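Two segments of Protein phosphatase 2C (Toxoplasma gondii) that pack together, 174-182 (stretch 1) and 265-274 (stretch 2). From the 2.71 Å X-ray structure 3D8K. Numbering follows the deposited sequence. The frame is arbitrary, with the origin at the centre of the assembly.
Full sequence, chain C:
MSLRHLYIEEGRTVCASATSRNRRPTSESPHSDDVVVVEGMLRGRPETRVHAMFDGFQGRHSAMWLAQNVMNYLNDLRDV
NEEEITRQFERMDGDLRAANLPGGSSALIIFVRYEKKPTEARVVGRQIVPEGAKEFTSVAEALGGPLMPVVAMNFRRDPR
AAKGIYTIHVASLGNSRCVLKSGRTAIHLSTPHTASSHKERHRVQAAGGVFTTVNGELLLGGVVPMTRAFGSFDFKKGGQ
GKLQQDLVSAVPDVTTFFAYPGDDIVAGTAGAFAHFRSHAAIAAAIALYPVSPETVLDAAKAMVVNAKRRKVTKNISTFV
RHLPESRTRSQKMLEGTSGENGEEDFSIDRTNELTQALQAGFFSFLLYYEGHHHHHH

Stretch 1, residues 174-182: GNSRCVLKS
Stretch 2 265-274: IVAGTAGAFA

How are the two backbones arranged? Residues 177-182 and 265-268 are neighbouring antiparallel β-strands, their axes 161° apart in direction and 4.7 Å apart at closest approach. Arg-177 pairs with Gly-268, Cys-178 with Ala-267, Val-179 with Val-266 and Leu-180 with Ile-265. Phi and psi lie in the extended region throughout both strands, near -125/150 at Arg-177 and Val-179 and -172/154 at Gly-268.

What happens where stretch 1 enters the strand? Gly-174 (137/-157) makes no contact, and its backbone angles would jam a CB against the preceding carbonyl. Asn-175 (-100/14; chi1 p, chi2 -6°) starts sideways, but its end reaches stretch 2, with Asn-175 ND2 3.3 Å from Ala-270 CB. Ser-176 (-79/161, chi1 m) also lies sideways, Ser-176 OG 3.8 Å from Thr-269 CA. Each polar atom meets a carbon, so both are packing contacts, not hydrogen bonds. Beyond the partner strand, Thr-269 (-67/163, chi1 p) points away, Ala-270 to Ala-272 take helical angles, and a type I turn runs from Gly-271 to Ala-274, closed by Ala-274 N to Gly-271 O at 3.0 Å.

How does Arg-177 hold the first bonded pair? Arg-177 N donates to Gly-268 O at 3.3 Å, nearly straight at 175°, while Gly-268 N donates to Arg-177 O at 3.2 Å, bent to 150°. The same carbonyl receives a CA-H...O contact, Ala-267 CA to Arg-177 O, at 3.3 Å. A CB on Gly-268 would clash with Ala-272 CB, so the bare backbone leaves room for the returning chain. That return brings Phe-273 (-101/11; chi1 m, chi2 175°) toward stretch 1, Phe-273 CE1 3.2 Å from Arg-177 CB, an oblique approach to the aliphatic base of the arginine (chi1 m, chi2 t, chi3 p, chi4 152°).

Which side chains meet from Cys-178 onward? Cys-178 (chi1 t) sits in a non-hydrogen-bonded pair, Cys-178 CA 4.3 Å from Ala-267 CA and 3.3 Å from Val-266 O, the latter a CA-H...O contact. Cys-178 SG packs 4.1 Å from Ile-265 CG2. Val-179 (chi1 m) forms the tighter bonded pair: Val-179 N to Val-266 O is 2.7 Å and Val-266 N to Val-179 O is 2.8 Å. On the face shared with Arg-177, Val-179 CG2 lies 3.8 Å from Val-266 CB (chi1 t). Leu-180 (chi1 -150°, chi2 -140°) shares the Cys-178 face, Leu-180 CD2 making apolar contact 4.4 Å from Ile-265 CG1 (rotamer m, t). Lys-181 (m, t, p, p) leaves Lys-181 CD 4.4 Å from Val-266 CG2, its NZ hydrogen-bonded elsewhere in the structure.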

# COMPACT_ATOMS: atom_id res chain seq x y z
N GLY C 174 -17.61 35.67 -6.77
CA GLY C 174 -17.36 36.38 -8.01
C GLY C 174 -18.52 36.27 -8.97
O GLY C 174 -19.65 36.00 -8.57
N ASN C 175 -18.23 36.45 -10.25
CA ASN C 175 -19.27 36.40 -11.26
C ASN C 175 -19.38 35.09 -12.04
O ASN C 175 -20.03 35.04 -13.08
CB ASN C 175 -19.10 37.56 -12.24
CG ASN C 175 -17.71 37.59 -12.87
OD1 ASN C 175 -16.82 36.81 -12.51
ND2 ASN C 175 -17.53 38.50 -13.82
N SER C 176 -18.74 34.03 -11.56
CA SER C 176 -18.85 32.76 -12.28
C SER C 176 -20.19 32.13 -11.92
O SER C 176 -20.81 32.51 -10.92
CB SER C 176 -17.70 31.81 -11.91
OG SER C 176 -16.50 32.20 -12.55
N ARG C 177 -20.63 31.19 -12.74
CA ARG C 177 -21.92 30.54 -12.51
C ARG C 177 -21.80 29.03 -12.50
O ARG C 177 -20.95 28.45 -13.18
CB ARG C 177 -22.93 31.00 -13.56
CG ARG C 177 -22.87 32.50 -13.76
CD ARG C 177 -24.05 33.06 -14.52
NE ARG C 177 -25.17 33.39 -13.64
CZ ARG C 177 -26.07 34.33 -13.91
NH1 ARG C 177 -25.98 35.04 -15.03
NH2 ARG C 177 -27.06 34.57 -13.06
N CYS C 178 -22.66 28.40 -11.72
CA CYS C 178 -22.65 26.95 -11.56
C CYS C 178 -24.09 26.44 -11.53
O CYS C 178 -24.87 26.83 -10.67
CB CYS C 178 -21.93 26.62 -10.26
SG CYS C 178 -21.79 24.89 -9.91
N VAL C 179 -24.45 25.55 -12.46
CA VAL C 179 -25.81 25.04 -12.49
C VAL C 179 -25.94 23.53 -12.42
O VAL C 179 -25.06 22.80 -12.88
CB VAL C 179 -26.57 25.53 -13.74
CG1 VAL C 179 -26.29 27.00 -13.96
CG2 VAL C 179 -26.16 24.72 -14.94
N LEU C 180 -27.05 23.06 -11.85
CA LEU C 180 -27.29 21.63 -11.71
C LEU C 180 -28.31 21.18 -12.75
O LEU C 180 -29.39 21.77 -12.87
CB LEU C 180 -27.84 21.31 -10.32
CG LEU C 180 -27.55 19.95 -9.66
CD1 LEU C 180 -28.80 19.45 -8.94
CD2 LEU C 180 -27.11 18.94 -10.70
N LYS C 181 -27.97 20.15 -13.52
CA LYS C 181 -28.89 19.62 -14.52
C LYS C 181 -29.49 18.34 -14.00
O LYS C 181 -28.81 17.51 -13.39
CB LYS C 181 -28.18 19.30 -15.84
CG LYS C 181 -27.97 20.46 -16.78
CD LYS C 181 -27.41 19.98 -18.12
CE LYS C 181 -28.44 19.24 -18.95
NZ LYS C 181 -29.69 20.04 -19.15
N SER C 182 -30.78 18.16 -14.27
CA SER C 182 -31.48 16.96 -13.85
C SER C 182 -32.60 16.76 -14.86
O SER C 182 -33.60 17.50 -14.84
CB SER C 182 -32.04 17.14 -12.44
OG SER C 182 -32.36 15.89 -11.85
N ILE C 265 -23.39 18.46 -13.53
CA ILE C 265 -23.04 19.76 -12.97
C ILE C 265 -22.35 20.55 -14.06
O ILE C 265 -21.44 20.07 -14.72
CB ILE C 265 -22.08 19.65 -11.80
CG1 ILE C 265 -22.72 18.89 -10.67
CG2 ILE C 265 -21.72 21.05 -11.30
CD1 ILE C 265 -21.79 18.67 -9.52
N VAL C 266 -22.79 21.78 -14.24
CA VAL C 266 -22.21 22.63 -15.26
C VAL C 266 -21.75 23.97 -14.71
O VAL C 266 -22.46 24.61 -13.94
CB VAL C 266 -23.20 22.84 -16.40
CG1 VAL C 266 -22.66 23.87 -17.38
CG2 VAL C 266 -23.43 21.50 -17.08
N ALA C 267 -20.56 24.38 -15.12
CA ALA C 267 -19.99 25.63 -14.66
C ALA C 267 -19.27 26.36 -15.78
O ALA C 267 -18.94 25.78 -16.81
CB ALA C 267 -19.04 25.37 -13.51
N GLY C 268 -19.04 27.65 -15.58
CA GLY C 268 -18.36 28.43 -16.58
C GLY C 268 -18.02 29.83 -16.11
O GLY C 268 -18.67 30.39 -15.22
N THR C 269 -16.98 30.40 -16.70
CA THR C 269 -16.57 31.75 -16.35
C THR C 269 -17.66 32.72 -16.82
O THR C 269 -18.51 32.36 -17.64
CB THR C 269 -15.24 32.09 -17.04
OG1 THR C 269 -15.42 32.11 -18.46
CG2 THR C 269 -14.20 31.05 -16.71
N ALA C 270 -17.65 33.94 -16.30
CA ALA C 270 -18.66 34.92 -16.68
C ALA C 270 -18.79 35.02 -18.19
O ALA C 270 -19.85 35.35 -18.71
CB ALA C 270 -18.29 36.27 -16.11
N GLY C 271 -17.70 34.73 -18.90
CA GLY C 271 -17.72 34.80 -20.35
C GLY C 271 -18.60 33.72 -20.97
O GLY C 271 -19.33 33.98 -21.92
N ALA C 272 -18.53 32.51 -20.43
CA ALA C 272 -19.31 31.40 -20.95
C ALA C 272 -20.78 31.76 -21.05
O ALA C 272 -21.43 31.47 -22.05
CB ALA C 272 -19.13 30.18 -20.05
N PHE C 273 -21.32 32.40 -20.02
CA PHE C 273 -22.73 32.74 -20.01
C PHE C 273 -22.99 34.20 -20.37
O PHE C 273 -24.11 34.69 -20.24
CB PHE C 273 -23.32 32.43 -18.63
CG PHE C 273 -22.99 31.06 -18.11
CD1 PHE C 273 -23.37 30.69 -16.83
CD2 PHE C 273 -22.31 30.14 -18.89
CE1 PHE C 273 -23.07 29.42 -16.33
CE2 PHE C 273 -22.00 28.87 -18.40
CZ PHE C 273 -22.39 28.51 -17.11
N ALA C 274 -21.96 34.87 -20.85
CA ALA C 274 -22.00 36.28 -21.21
C ALA C 274 -23.24 36.90 -21.85
O ALA C 274 -23.74 37.90 -21.34
CB ALA C 274 -20.80 36.61 -22.05